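PDB 6FTF: protein kinase A regulatory subunit, putative from Trypanosoma cruzi, which probably restrains the catalytic subunit of a cAMP-independent protein kinase A and binds nucleoside analogues in two cyclic nucleotide-binding-type domains. Local coordinates for residues A[91-94]-A[100-103]; A[70-75]-A[82-87]; A[109-114]-A[170-175]; A[115-120]-A[136-141]. One frame throughout, in Å; residues are numbered along the deposited sequence.

Interaction 1 of 4, residues A[91-94]-A[100-103]; sequences ADII and VYLK. With 7CI (7-cyano-7-deazainosine), chain F.
The beta hairpin of strands 91-95 and 98-103 closes one side of a nucleoside pocket, and Ala91 pairs with Lys103 near its open end. Their backbones exchange two hydrogen bonds, Ala91 N to Lys103 O at 2.9 Å and Lys103 N to Ala91 O at 2.8 Å. Further along, Val100 N donates to Ile93 O (2.8 Å). Ile93 and Tyr101 run alongside each other from the same face of the hairpin, with Ile93 CG1 3.9 Å from Tyr101 CB. Both reach 7-cyano-7-deazainosine: Ile93 CD1 lies 3.4 Å from O1 of the nucleoside, and base atom C3 sits 3.3 Å above the Tyr101 ring plane, nearer the CG end than the centre. Lys103 lays CG 3.8 Å from Ile93 CD1 (chi1 -72°), and a bend at chi2 turns the rest of the chain toward the ligand side, where NZ is held by Ala108 O and Tyr172 OH. On the other face, a water donates to both Asp92 OD1 and Tyr101 O. The hairpin belongs to the jelly-roll beta barrel of cyclic nucleotide-binding domains.

Interaction 2 of 4, residues A[70-75]-A[82-87]; sequences DCIMEA and KLYIIQ
Ile72 sets its CG2 methyl squarely over one face of the Tyr84 ring, 3.6 Å from the centroid and only 6° off the ring normal, a CH-pi contact. The side chains run antiparallel past one another, with the methyl over the middle of the ring and the phenol continuing toward the backbone of Ile72. With CG2 anti to the backbone N of Ile72 and CG1 anti to the carbonyl carbon (chi1 -62°), it is the short branch that meets the ring. Met73 approaches the same ring obliquely. Its CG lies between the backbone N and the carbonyl carbon (chi1 58°), and a bend at chi3 brings CE to 3.8 Å from Tyr84 CD1. The same methionine side chain also touches the bound 7-cyano-7-deazainosine. At the phenolic end, one water spans the gap, donating to Ile72 O at 3.0 Å and lying 2.9 Å from Tyr84 OH. Strand 71-73 pairs with 123-126, whereas 82-86 runs between 130-137 and 108-109; Val109 and Val135 also touch Tyr84. The backbones stay apart, with Ile72 CA 8.7 Å from Tyr84 CA, and the side chains fill the interval. Such packing between two four-stranded antiparallel sheets is characteristic of the core of the cyclic nucleotide-binding beta barrel.

Interaction 3 of 4, residues A[109-114]-A[170-175]; sequences VGELEL and DSYEKL. With 7CI (7-cyano-7-deazainosine), chain F.
Tyr172 carries CG anti to its backbone N (chi1 -175°) and Glu111 folds back at chi2 (-66°), bringing the phenol and the carboxylate together from opposite directions. Glu111 lies in the phosphate-binding cassette of a cyclic nucleotide-binding domain, the short helix 111-116 with the turn before it, here occupied by 7-cyano-7-deazainosine; Tyr172 reaches it from helix 171-178. Tyr172 OH donates to Glu111 OE1 across 2.6 Å, arriving from above the carboxylate plane. The carboxylate and the ring are turned 73° apart, and OE1 lies at the ring edge. One ring face lies against the base, whose C3 is 3.2 Å above its plane and over its centre; the bond to Glu111 probably helps to hold the ring there. The other carboxylate oxygen, Glu111 OE2, accepts from ribose hydroxyl O2 at 2.7 Å. Glu111 thus bridges the ribose and the Tyr172 hydroxyl, one oxygen to each. Ribose O3 is gripped from several sides: Gly110 N donates to it at 2.9 Å, Leu112 N adds a weak bond, and O3 itself donates to Glu113 OE1. Glu113 OE2, fixed also by Val121 N, accepts from O4. Helix 171-178 starts at a capping box: Glu173 N donates to Asp170 OD1 (2.8 Å), and Asp170 N returns a bond to Glu173 OE1 (3.1 Å), on the anti lone pair of OE1.

Interaction 4 of 4, residues A[115-120]-A[136-141]; sequences MYDTPV and LDRDTY
Asp117 and Arg138 come together as a salt bridge in one of the two conformers of Asp117, with Asp117 OD1 2.7 Å from Arg138 NH2; as a fixed link it is doubtful. In that conformer the carboxylate and guanidinium planes are turned 60° apart, and a single nitrogen makes the close approach. Arg138 spans the distance with its chain extended from CG to NE. Deeper in, Met115 also has two conformers, and its contact is tentative: in one, a bend at chi3 (-72°) brings CE within 3.4 Å of Tyr141 OH. Behind this pair, Leu114 packs against Tyr141 and Arg138, while Ala149 and Arg153 of helix 149-160 touch Met115. The N-terminus of helix 138-145 is capped by Asp137: Thr140 N donates to Asp137 OD2 at 2.9 Å, and Thr140 OG1 donates to the syn lone pair of Asp137 OD1 at 2.7 Å. The contact joins the end of the phosphate-binding cassette helix to the helix that follows the last barrel strand, as in the cyclic nucleotide-binding fold.

All four contacts gather round the first of two cyclic nucleotide-binding domains. Interactions 2, 1 and 3 open in that order along the chain, and interaction 4 nests inside the loop that interaction 3 closes. Interactions 1 and 2, about 11 Å apart between centres, touch where Lys103 packs on Ile86. Interaction 3 lies about 12 Å from interaction 1 and shares its nucleoside; together they place Tyr101 and Tyr172 against the base. Helix 111-116 serves both interactions 3 and 4, and strands 82-86 and 130-137, neighbours in one sheet, link interactions 2 and 4. The ligand site is thus in contact with both the barrel and the neighbouring helices.

Interaction 1 of 4, residues A[91-94]-A[100-103]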
loop_
_atom_site.group_PDB
_atom_site.type_symbol
_atom_site.label_atom_id
_atom_site.label_comp_id
_atom_site.label_asym_id
_atom_site.label_seq_id
_atom_site.Cartn_x
_atom_site.Cartn_y
_atom_site.Cartn_z
ATOM N N ALA A 91 12.628 14.063 0.211
ATOM C CA ALA A 91 12.179 15.442 0.178
ATOM C C ALA A 91 11.269 15.730 1.361
ATOM O O ALA A 91 10.455 14.890 1.770
ATOM C CB ALA A 91 11.427 15.763 -1.110
ATOM N N ASP A 92 11.380 16.952 1.864
ATOM C CA ASP A 92 10.499 17.433 2.915
ATOM C C ASP A 92 9.229 18.012 2.310
ATOM O O ASP A 92 9.269 18.732 1.311
ATOM C CB ASP A 92 11.176 18.538 3.730
ATOM C CG ASP A 92 12.373 18.051 4.520
ATOM O OD1 ASP A 92 12.307 16.966 5.137
ATOM O OD2 ASP A 92 13.395 18.764 4.525
ATOM N N ILE A 93 8.108 17.744 2.973
ATOM C CA ILE A 93 6.837 18.413 2.716
ATOM C C ILE A 93 6.727 19.541 3.727
ATOM O O ILE A 93 6.739 19.296 4.940
ATOM C CB ILE A 93 5.657 17.438 2.856
ATOM C CG1 ILE A 93 5.860 16.201 1.968
ATOM C CG2 ILE A 93 4.342 18.136 2.542
ATOM C CD1 ILE A 93 6.070 16.527 0.494
ATOM N N ILE A 94 6.626 20.771 3.236
ATOM C CA ILE A 94 6.668 21.972 4.067
ATOM C C ILE A 94 5.353 22.716 3.911
ATOM O O ILE A 94 4.989 23.128 2.805
ATOM C CB ILE A 94 7.861 22.866 3.695
ATOM C CG1 ILE A 94 9.162 22.067 3.862
ATOM C CG2 ILE A 94 7.869 24.160 4.523
ATOM C CD1 ILE A 94 10.383 22.740 3.368
ATOM N N VAL A 100 6.272 18.840 7.690
ATOM C CA VAL A 100 5.187 18.000 8.188
ATOM C C VAL A 100 5.289 16.543 7.758
ATOM O O VAL A 100 4.561 15.704 8.309
ATOM C CB VAL A 100 3.802 18.569 7.815
ATOM C CG1 VAL A 100 3.636 19.970 8.394
ATOM C CG2 VAL A 100 3.611 18.584 6.305
ATOM N N TYR A 101 6.143 16.205 6.795
ATOM C CA TYR A 101 6.209 14.831 6.316
ATOM C C TYR A 101 7.508 14.674 5.547
ATOM O O TYR A 101 8.044 15.651 5.022
ATOM C CB TYR A 101 5.022 14.534 5.399
ATOM C CG TYR A 101 4.800 13.082 5.058
ATOM C CD1 TYR A 101 4.022 12.269 5.870
ATOM C CD2 TYR A 101 5.324 12.532 3.900
ATOM C CE1 TYR A 101 3.797 10.944 5.547
ATOM C CE2 TYR A 101 5.107 11.210 3.570
ATOM C CZ TYR A 101 4.339 10.424 4.395
ATOM O OH TYR A 101 4.114 9.099 4.080
ATOM N N LEU A 102 8.021 13.447 5.497
ATOM C CA LEU A 102 9.237 13.139 4.750
ATOM C C LEU A 102 8.907 12.107 3.678
ATOM O O LEU A 102 8.492 10.986 3.996
ATOM C CB LEU A 102 10.331 12.591 5.667
ATOM C CG LEU A 102 11.649 12.236 4.967
ATOM C CD1 LEU A 102 12.391 13.482 4.555
ATOM C CD2 LEU A 102 12.525 11.348 5.836
ATOM N N LYS A 103 9.100 12.480 2.416
ATOM C CA LYS A 103 8.921 11.579 1.285
ATOM C C LYS A 103 10.241 10.890 0.958
ATOM O O LYS A 103 11.279 11.554 0.815
ATOM C CB LYS A 103 8.441 12.355 0.054
ATOM C CG LYS A 103 6.981 12.838 0.133
ATOM C CD LYS A 103 5.986 11.730 -0.193
ATOM C CE LYS A 103 4.541 12.182 -0.060
ATOM N NZ LYS A 103 3.626 11.146 -0.572
HETATM C C1 7CI F . 2.516 16.004 -0.502
HETATM N N1 7CI F . 1.706 16.356 0.706
HETATM O O1 7CI F . 3.059 17.199 -1.041
HETATM C C2 7CI F . 1.681 15.630 1.826
HETATM N N2 7CI F . 2.291 14.457 2.127
HETATM O O2 7CI F . 2.450 14.483 -2.262
HETATM C C3 7CI F . 2.070 13.919 3.339
HETATM N N3 7CI F . 1.238 14.561 4.267
HETATM O O3 7CI F . 1.014 16.132 -3.698
HETATM C C4 7CI F . 0.617 15.735 3.977
HETATM N N4 7CI F . -1.226 19.361 3.033
HETATM C C5 7CI F . 0.816 16.327 2.729
HETATM O O5 7CI F . -0.124 16.236 4.871
HETATM C C6 7CI F . 0.352 17.535 2.082
HETATM C C7 7CI F . 0.969 17.490 0.823
HETATM C C8 7CI F . -0.510 18.533 2.603
HETATM C C9 7CI F . 1.715 15.401 -1.561
HETATM C C10 7CI F . 1.338 16.534 -2.362
HETATM C C11 7CI F . 2.607 17.362 -2.367
HETATM C C12 7CI F . 2.366 18.904 -2.692
HETATM O O4 7CI F . 1.302 19.401 -1.908
HETATM O O HOH W 1 10.198 16.443 6.728
#

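Interaction 2 of 4, residues A[70-75]-A[82-87]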
loop_
_atom_site.group_PDB
_atom_site.type_symbol
_atom_site.label_atom_id
_atom_site.label_comp_id
_atom_site.label_asym_id
_atom_site.label_seq_id
_atom_site.Cartn_x
_atom_site.Cartn_y
_atom_site.Cartn_z
ATOM N N ASP A 70 16.584 22.140 -3.737
ATOM C CA ASP A 70 15.669 22.427 -4.831
ATOM C C ASP A 70 14.242 22.135 -4.393
ATOM O O ASP A 70 13.978 21.177 -3.661
ATOM C CB ASP A 70 15.942 21.511 -6.024
ATOM C CG ASP A 70 17.188 21.867 -6.795
ATOM O OD1 ASP A 70 17.776 22.952 -6.582
ATOM O OD2 ASP A 70 17.564 21.030 -7.657
ATOM N N CYS A 71 13.310 22.945 -4.876
ATOM C CA CYS A 71 11.887 22.674 -4.690
ATOM C C CYS A 71 11.341 21.985 -5.931
ATOM O O CYS A 71 11.437 22.523 -7.038
ATOM C CB CYS A 71 11.110 23.961 -4.429
ATOM S SG CYS A 71 11.495 24.701 -2.853
ATOM N N ILE A 72 10.823 20.770 -5.760
ATOM C CA ILE A 72 10.144 20.093 -6.859
ATOM C C ILE A 72 8.879 20.854 -7.236
ATOM O O ILE A 72 8.530 20.967 -8.417
ATOM C CB ILE A 72 9.856 18.625 -6.485
ATOM C CG1 ILE A 72 11.166 17.876 -6.230
ATOM C CG2 ILE A 72 9.047 17.935 -7.575
ATOM C CD1 ILE A 72 11.010 16.480 -5.693
ATOM N N MET A 73 8.165 21.363 -6.237
ATOM C CA MET A 73 6.979 22.184 -6.420
ATOM C C MET A 73 6.861 23.061 -5.185
ATOM O O MET A 73 7.411 22.745 -4.126
ATOM C CB MET A 73 5.727 21.328 -6.643
ATOM C CG MET A 73 5.426 20.343 -5.538
ATOM S SD MET A 73 4.121 19.154 -5.970
ATOM C CE MET A 73 5.012 18.122 -7.123
ATOM N N GLU A 74 6.152 24.175 -5.339
ATOM C CA GLU A 74 6.026 25.169 -4.282
ATOM C C GLU A 74 4.565 25.507 -4.049
ATOM O O GLU A 74 3.788 25.633 -5.000
ATOM C CB GLU A 74 6.801 26.440 -4.638
ATOM C CG GLU A 74 8.300 26.212 -4.765
ATOM C CD GLU A 74 9.047 27.452 -5.230
ATOM O OE1 GLU A 74 8.814 28.536 -4.650
ATOM O OE2 GLU A 74 9.854 27.338 -6.179
ATOM N N ALA A 75 4.216 25.674 -2.781
ATOM C CA ALA A 75 2.840 25.982 -2.411
ATOM C C ALA A 75 2.319 27.141 -3.247
ATOM O O ALA A 75 2.992 28.170 -3.395
ATOM C CB ALA A 75 2.778 26.335 -0.925
ATOM N N LYS A 82 2.107 17.748 -12.508
ATOM C CA LYS A 82 2.867 16.544 -12.809
ATOM C C LYS A 82 2.929 15.677 -11.562
ATOM O O LYS A 82 2.852 16.182 -10.437
ATOM C CB LYS A 82 4.282 16.909 -13.245
ATOM C CG LYS A 82 4.324 17.604 -14.597
ATOM C CD LYS A 82 5.723 18.111 -14.937
ATOM C CE LYS A 82 6.037 19.416 -14.247
ATOM N NZ LYS A 82 5.348 20.560 -14.925
ATOM N N LEU A 83 3.059 14.371 -11.772
ATOM C CA LEU A 83 3.219 13.392 -10.702
ATOM C C LEU A 83 4.657 12.894 -10.726
ATOM O O LEU A 83 5.145 12.462 -11.769
ATOM C CB LEU A 83 2.277 12.222 -10.933
ATOM C CG LEU A 83 2.313 11.105 -9.891
ATOM C CD1 LEU A 83 1.788 11.573 -8.558
ATOM C CD2 LEU A 83 1.501 9.905 -10.393
ATOM N N TYR A 84 5.337 12.957 -9.594
ATOM C CA TYR A 84 6.726 12.526 -9.481
ATOM C C TYR A 84 6.769 11.283 -8.610
ATOM O O TYR A 84 6.240 11.297 -7.499
ATOM C CB TYR A 84 7.570 13.598 -8.787
ATOM C CG TYR A 84 7.690 14.867 -9.561
ATOM C CD1 TYR A 84 6.670 15.791 -9.584
ATOM C CD2 TYR A 84 8.825 15.124 -10.318
ATOM C CE1 TYR A 84 6.796 16.964 -10.327
ATOM C CE2 TYR A 84 8.960 16.261 -11.055
ATOM C CZ TYR A 84 7.944 17.169 -11.069
ATOM O OH TYR A 84 8.106 18.310 -11.832
ATOM N N ILE A 85 7.378 10.213 -9.101
ATOM C CA ILE A 85 7.626 9.005 -8.320
ATOM C C ILE A 85 9.129 8.958 -8.068
ATOM O O ILE A 85 9.937 9.010 -9.006
ATOM C CB ILE A 85 7.136 7.734 -9.035
ATOM C CG1 ILE A 85 5.664 7.863 -9.458
ATOM C CG2 ILE A 85 7.325 6.515 -8.107
ATOM C CD1 ILE A 85 4.691 8.133 -8.323
ATOM N N ILE A 86 9.517 8.912 -6.810
ATOM C CA ILE A 86 10.921 9.038 -6.432
ATOM C C ILE A 86 11.644 7.711 -6.625
ATOM O O ILE A 86 11.282 6.692 -6.027
ATOM C CB ILE A 86 11.031 9.515 -4.980
ATOM C CG1 ILE A 86 10.395 10.894 -4.821
ATOM C CG2 ILE A 86 12.482 9.528 -4.545
ATOM C CD1 ILE A 86 10.215 11.315 -3.382
ATOM N N GLN A 87 12.697 7.724 -7.446
ATOM C CA GLN A 87 13.603 6.587 -7.556
ATOM C C GLN A 87 14.568 6.539 -6.379
ATOM O O GLN A 87 14.746 5.484 -5.748
ATOM C CB GLN A 87 14.379 6.670 -8.868
ATOM C CG GLN A 87 15.465 5.613 -9.006
ATOM C CD GLN A 87 16.213 5.743 -10.313
ATOM O OE1 GLN A 87 15.615 5.845 -11.395
ATOM N NE2 GLN A 87 17.538 5.765 -10.233
HETATM O O HOH W 2 6.867 20.707 -10.876
#

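Interaction 3 of 4, residues A[109-114]-A[170-175]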
loop_
_atom_site.group_PDB
_atom_site.type_symbol
_atom_site.label_atom_id
_atom_site.label_comp_id
_atom_site.label_asym_id
_atom_site.label_seq_id
_atom_site.Cartn_x
_atom_site.Cartn_y
_atom_site.Cartn_z
ATOM N N VAL A 109 4.960 12.463 -5.156
ATOM C CA VAL A 109 4.516 13.819 -4.854
ATOM C C VAL A 109 3.768 14.380 -6.052
ATOM O O VAL A 109 4.091 14.093 -7.211
ATOM C CB VAL A 109 5.644 14.781 -4.413
ATOM C CG1 VAL A 109 6.188 14.369 -3.048
ATOM C CG2 VAL A 109 6.741 14.868 -5.465
ATOM N N GLY A 110 2.768 15.213 -5.759
ATOM C CA GLY A 110 1.931 15.823 -6.770
ATOM C C GLY A 110 0.575 15.181 -6.920
ATOM O O GLY A 110 -0.262 15.681 -7.683
ATOM N N GLU A 111 0.332 14.084 -6.212
ATOM C CA GLU A 111 -0.917 13.363 -6.388
ATOM C C GLU A 111 -2.104 14.097 -5.787
ATOM O O GLU A 111 -3.217 13.960 -6.285
ATOM C CB GLU A 111 -0.788 11.946 -5.820
ATOM C CG GLU A 111 -1.051 11.773 -4.337
ATOM C CD GLU A 111 -0.073 12.450 -3.412
ATOM O OE1 GLU A 111 -0.456 12.603 -2.215
ATOM O OE2 GLU A 111 1.050 12.800 -3.835
ATOM N N LEU A 112 -1.883 14.865 -4.730
ATOM C CA LEU A 112 -2.978 15.599 -4.109
ATOM C C LEU A 112 -3.575 16.590 -5.099
ATOM O O LEU A 112 -4.802 16.698 -5.246
ATOM C CB LEU A 112 -2.424 16.316 -2.879
ATOM C CG LEU A 112 -3.357 16.975 -1.875
ATOM C CD1 LEU A 112 -4.313 15.987 -1.268
ATOM C CD2 LEU A 112 -2.514 17.575 -0.777
ATOM N N GLU A 113 -2.703 17.290 -5.820
ATOM C CA GLU A 113 -3.120 18.286 -6.785
ATOM C C GLU A 113 -3.806 17.660 -7.990
ATOM O O GLU A 113 -4.767 18.225 -8.520
ATOM C CB GLU A 113 -1.887 19.055 -7.237
ATOM C CG GLU A 113 -1.276 19.923 -6.148
ATOM C CD GLU A 113 -0.568 19.177 -5.023
ATOM O OE1 GLU A 113 -0.095 18.025 -5.231
ATOM O OE2 GLU A 113 -0.465 19.743 -3.920
ATOM N N LEU A 114 -3.307 16.511 -8.461
ATOM C CA LEU A 114 -3.903 15.849 -9.618
ATOM C C LEU A 114 -5.229 15.190 -9.278
ATOM O O LEU A 114 -6.170 15.240 -10.074
ATOM C CB LEU A 114 -2.924 14.834 -10.198
ATOM C CG LEU A 114 -1.716 15.437 -10.899
ATOM C CD1 LEU A 114 -0.692 14.374 -11.204
ATOM C CD2 LEU A 114 -2.141 16.138 -12.156
ATOM N N ASP A 170 -2.215 9.610 10.402
ATOM C CA ASP A 170 -3.039 10.799 10.146
ATOM C C ASP A 170 -3.958 10.555 8.950
ATOM O O ASP A 170 -3.908 9.493 8.337
ATOM C CB ASP A 170 -2.194 12.064 9.990
ATOM C CG ASP A 170 -1.223 12.005 8.829
ATOM O OD1 ASP A 170 -1.451 11.281 7.840
ATOM O OD2 ASP A 170 -0.192 12.709 8.910
ATOM N N SER A 171 -4.799 11.546 8.596
ATOM C CA SER A 171 -5.764 11.356 7.515
ATOM C C SER A 171 -5.041 10.981 6.235
ATOM O O SER A 171 -5.429 10.047 5.548
ATOM C CB SER A 171 -6.619 12.616 7.292
ATOM O OG SER A 171 -7.645 12.361 6.324
ATOM N N TYR A 172 -3.975 11.729 5.909
ATOM C CA TYR A 172 -3.195 11.481 4.696
ATOM C C TYR A 172 -2.750 10.032 4.647
ATOM O O TYR A 172 -2.867 9.379 3.615
ATOM C CB TYR A 172 -1.975 12.409 4.643
ATOM C CG TYR A 172 -1.182 12.298 3.357
ATOM C CD1 TYR A 172 -0.143 11.378 3.221
ATOM C CD2 TYR A 172 -1.472 13.102 2.261
ATOM C CE1 TYR A 172 0.583 11.271 2.040
ATOM C CE2 TYR A 172 -0.751 12.998 1.084
ATOM C CZ TYR A 172 0.262 12.072 0.987
ATOM O OH TYR A 172 1.008 11.949 -0.168
ATOM N N GLU A 173 -2.197 9.541 5.744
ATOM C CA GLU A 173 -1.695 8.170 5.774
ATOM C C GLU A 173 -2.819 7.144 5.741
ATOM O O GLU A 173 -2.676 6.080 5.139
ATOM C CB GLU A 173 -0.818 7.970 7.003
ATOM C CG GLU A 173 0.475 8.734 6.934
ATOM C CD GLU A 173 1.248 8.719 8.237
ATOM O OE1 GLU A 173 0.618 8.884 9.313
ATOM O OE2 GLU A 173 2.499 8.556 8.168
ATOM N N LYS A 174 -3.942 7.425 6.393
ATOM C CA LYS A 174 -5.092 6.530 6.287
ATOM C C LYS A 174 -5.600 6.451 4.854
ATOM O O LYS A 174 -5.968 5.381 4.369
ATOM C CB LYS A 174 -6.207 6.977 7.238
ATOM C CG LYS A 174 -5.860 6.804 8.717
ATOM C CD LYS A 174 -7.066 7.070 9.615
ATOM C CE LYS A 174 -6.741 7.012 11.102
ATOM N NZ LYS A 174 -6.482 8.361 11.643
ATOM N N LEU A 175 -5.615 7.582 4.155
ATOM C CA LEU A 175 -6.058 7.584 2.763
ATOM C C LEU A 175 -5.071 6.854 1.861
ATOM O O LEU A 175 -5.488 6.205 0.892
ATOM C CB LEU A 175 -6.264 9.009 2.287
ATOM C CG LEU A 175 -7.456 9.684 2.977
ATOM C CD1 LEU A 175 -7.361 11.180 2.807
ATOM C CD2 LEU A 175 -8.789 9.152 2.456
HETATM C C1 7CI F . 2.516 16.004 -0.502
HETATM N N1 7CI F . 1.706 16.356 0.706
HETATM O O1 7CI F . 3.059 17.199 -1.041
HETATM C C2 7CI F . 1.681 15.630 1.826
HETATM N N2 7CI F . 2.291 14.457 2.127
HETATM O O2 7CI F . 2.450 14.483 -2.262
HETATM C C3 7CI F . 2.070 13.919 3.339
HETATM N N3 7CI F . 1.238 14.561 4.267
HETATM O O3 7CI F . 1.014 16.132 -3.698
HETATM C C4 7CI F . 0.617 15.735 3.977
HETATM N N4 7CI F . -1.226 19.361 3.033
HETATM C C5 7CI F . 0.816 16.327 2.729
HETATM O O5 7CI F . -0.124 16.236 4.871
HETATM C C6 7CI F . 0.352 17.535 2.082
HETATM C C7 7CI F . 0.969 17.490 0.823
HETATM C C8 7CI F . -0.510 18.533 2.603
HETATM C C9 7CI F . 1.715 15.401 -1.561
HETATM C C10 7CI F . 1.338 16.534 -2.362
HETATM C C11 7CI F . 2.607 17.362 -2.367
HETATM C C12 7CI F . 2.366 18.904 -2.692
HETATM O O4 7CI F . 1.302 19.401 -1.908
#

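Interaction 4 of 4, residues A[115-120]-A[136-141]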
loop_
_atom_site.group_PDB
_atom_site.type_symbol
_atom_site.label_atom_id
_atom_site.label_comp_id
_atom_site.label_asym_id
_atom_site.label_seq_id
_atom_site.Cartn_x
_atom_site.Cartn_y
_atom_site.Cartn_z
ATOM N N MET A 115 -5.324 14.572 -8.106
ATOM C CA MET A 115 -6.556 13.895 -7.724
ATOM C C MET A 115 -7.674 14.892 -7.433
ATOM O O MET A 115 -8.843 14.624 -7.736
ATOM C CB MET A 115 -6.279 13.002 -6.512
ATOM C CG MET A 115 -7.377 11.983 -6.187
ATOM S SD MET A 115 -6.993 10.867 -4.800
ATOM C CE MET A 115 -5.733 9.798 -5.506
ATOM N N TYR A 116 -7.344 16.028 -6.826
ATOM C CA TYR A 116 -8.353 16.963 -6.339
ATOM C C TYR A 116 -8.371 18.294 -7.084
ATOM O O TYR A 116 -9.133 19.201 -6.702
ATOM C CB TYR A 116 -8.167 17.168 -4.834
ATOM C CG TYR A 116 -8.328 15.876 -4.054
ATOM C CD1 TYR A 116 -9.563 15.260 -3.962
ATOM C CD2 TYR A 116 -7.256 15.268 -3.419
ATOM C CE1 TYR A 116 -9.722 14.062 -3.265
ATOM C CE2 TYR A 116 -7.416 14.100 -2.720
ATOM C CZ TYR A 116 -8.643 13.509 -2.646
ATOM O OH TYR A 116 -8.720 12.361 -1.930
ATOM N N ASP A 117 -7.561 18.433 -8.131
ATOM C CA ASP A 117 -7.611 19.573 -9.048
ATOM C C ASP A 117 -7.480 20.897 -8.297
ATOM O O ASP A 117 -8.373 21.744 -8.298
ATOM C CB ASP A 117 -8.867 19.542 -9.929
ATOM C CG ASP A 117 -8.741 20.436 -11.153
ATOM O OD1 ASP A 117 -7.613 20.591 -11.668
ATOM O OD2 ASP A 117 -9.770 20.984 -11.597
ATOM N N THR A 118 -6.332 21.071 -7.661
ATOM C CA THR A 118 -6.088 22.264 -6.873
ATOM C C THR A 118 -4.630 22.684 -7.030
ATOM O O THR A 118 -3.772 21.848 -7.346
ATOM C CB THR A 118 -6.446 21.969 -5.403
ATOM O OG1 THR A 118 -6.581 23.187 -4.654
ATOM C CG2 THR A 118 -5.421 21.029 -4.746
ATOM N N PRO A 119 -4.325 23.967 -6.836
ATOM C CA PRO A 119 -2.922 24.390 -6.882
ATOM C C PRO A 119 -2.119 23.701 -5.794
ATOM O O PRO A 119 -2.660 23.158 -4.833
ATOM C CB PRO A 119 -2.998 25.905 -6.653
ATOM C CG PRO A 119 -4.354 26.281 -7.097
ATOM C CD PRO A 119 -5.223 25.125 -6.684
ATOM N N VAL A 120 -0.797 23.718 -5.963
ATOM C CA VAL A 120 0.085 23.004 -5.048
ATOM C C VAL A 120 -0.217 23.389 -3.610
ATOM O O VAL A 120 -0.196 24.570 -3.247
ATOM C CB VAL A 120 1.557 23.255 -5.417
ATOM C CG1 VAL A 120 2.468 22.613 -4.397
ATOM C CG2 VAL A 120 1.843 22.716 -6.829
ATOM N N LEU A 136 5.176 11.831 -14.532
ATOM C CA LEU A 136 4.004 11.526 -15.343
ATOM C C LEU A 136 3.176 12.786 -15.550
ATOM O O LEU A 136 3.024 13.598 -14.638
ATOM C CB LEU A 136 3.140 10.469 -14.649
ATOM C CG LEU A 136 1.986 9.892 -15.457
ATOM C CD1 LEU A 136 2.494 9.099 -16.650
ATOM C CD2 LEU A 136 1.122 9.004 -14.586
ATOM N N ASP A 137 2.647 12.944 -16.756
ATOM C CA ASP A 137 1.810 14.085 -17.092
ATOM C C ASP A 137 0.394 13.925 -16.544
ATOM O O ASP A 137 -0.095 12.820 -16.294
ATOM C CB ASP A 137 1.767 14.250 -18.616
ATOM C CG ASP A 137 1.014 13.120 -19.300
ATOM O OD1 ASP A 137 1.579 12.009 -19.434
ATOM O OD2 ASP A 137 -0.168 13.338 -19.670
ATOM N N ARG A 138 -0.281 15.071 -16.421
ATOM C CA ARG A 138 -1.628 15.124 -15.862
ATOM C C ARG A 138 -2.609 14.271 -16.649
ATOM O O ARG A 138 -3.418 13.550 -16.060
ATOM C CB ARG A 138 -2.102 16.575 -15.832
ATOM C CG ARG A 138 -3.565 16.771 -15.472
ATOM C CD ARG A 138 -3.783 18.266 -15.243
ATOM N NE ARG A 138 -5.117 18.657 -14.812
ATOM C CZ ARG A 138 -5.445 19.917 -14.533
ATOM N NH1 ARG A 138 -4.536 20.883 -14.644
ATOM N NH2 ARG A 138 -6.675 20.217 -14.143
ATOM N N ASP A 139 -2.601 14.377 -17.978
ATOM C CA ASP A 139 -3.629 13.688 -18.754
ATOM C C ASP A 139 -3.489 12.182 -18.625
ATOM O O ASP A 139 -4.490 11.470 -18.507
ATOM C CB ASP A 139 -3.592 14.112 -20.226
ATOM C CG ASP A 139 -4.127 15.529 -20.454
ATOM O OD1 ASP A 139 -4.717 16.113 -19.525
ATOM O OD2 ASP A 139 -3.963 16.049 -21.584
ATOM N N THR A 140 -2.260 11.670 -18.620
ATOM C CA THR A 140 -2.116 10.237 -18.440
ATOM C C THR A 140 -2.568 9.822 -17.051
ATOM O O THR A 140 -3.221 8.790 -16.894
ATOM C CB THR A 140 -0.684 9.780 -18.717
ATOM O OG1 THR A 140 -0.318 10.182 -20.039
ATOM C CG2 THR A 140 -0.575 8.289 -18.623
ATOM N N TYR A 141 -2.201 10.596 -16.026
ATOM C CA TYR A 141 -2.682 10.282 -14.689
ATOM C C TYR A 141 -4.213 10.248 -14.660
ATOM O O TYR A 141 -4.822 9.288 -14.174
ATOM C CB TYR A 141 -2.139 11.264 -13.637
ATOM C CG TYR A 141 -2.713 10.908 -12.286
ATOM C CD1 TYR A 141 -2.246 9.808 -11.568
ATOM C CD2 TYR A 141 -3.806 11.594 -11.781
ATOM C CE1 TYR A 141 -2.834 9.441 -10.355
ATOM C CE2 TYR A 141 -4.401 11.227 -10.577
ATOM C CZ TYR A 141 -3.910 10.155 -9.882
ATOM O OH TYR A 141 -4.524 9.793 -8.698
#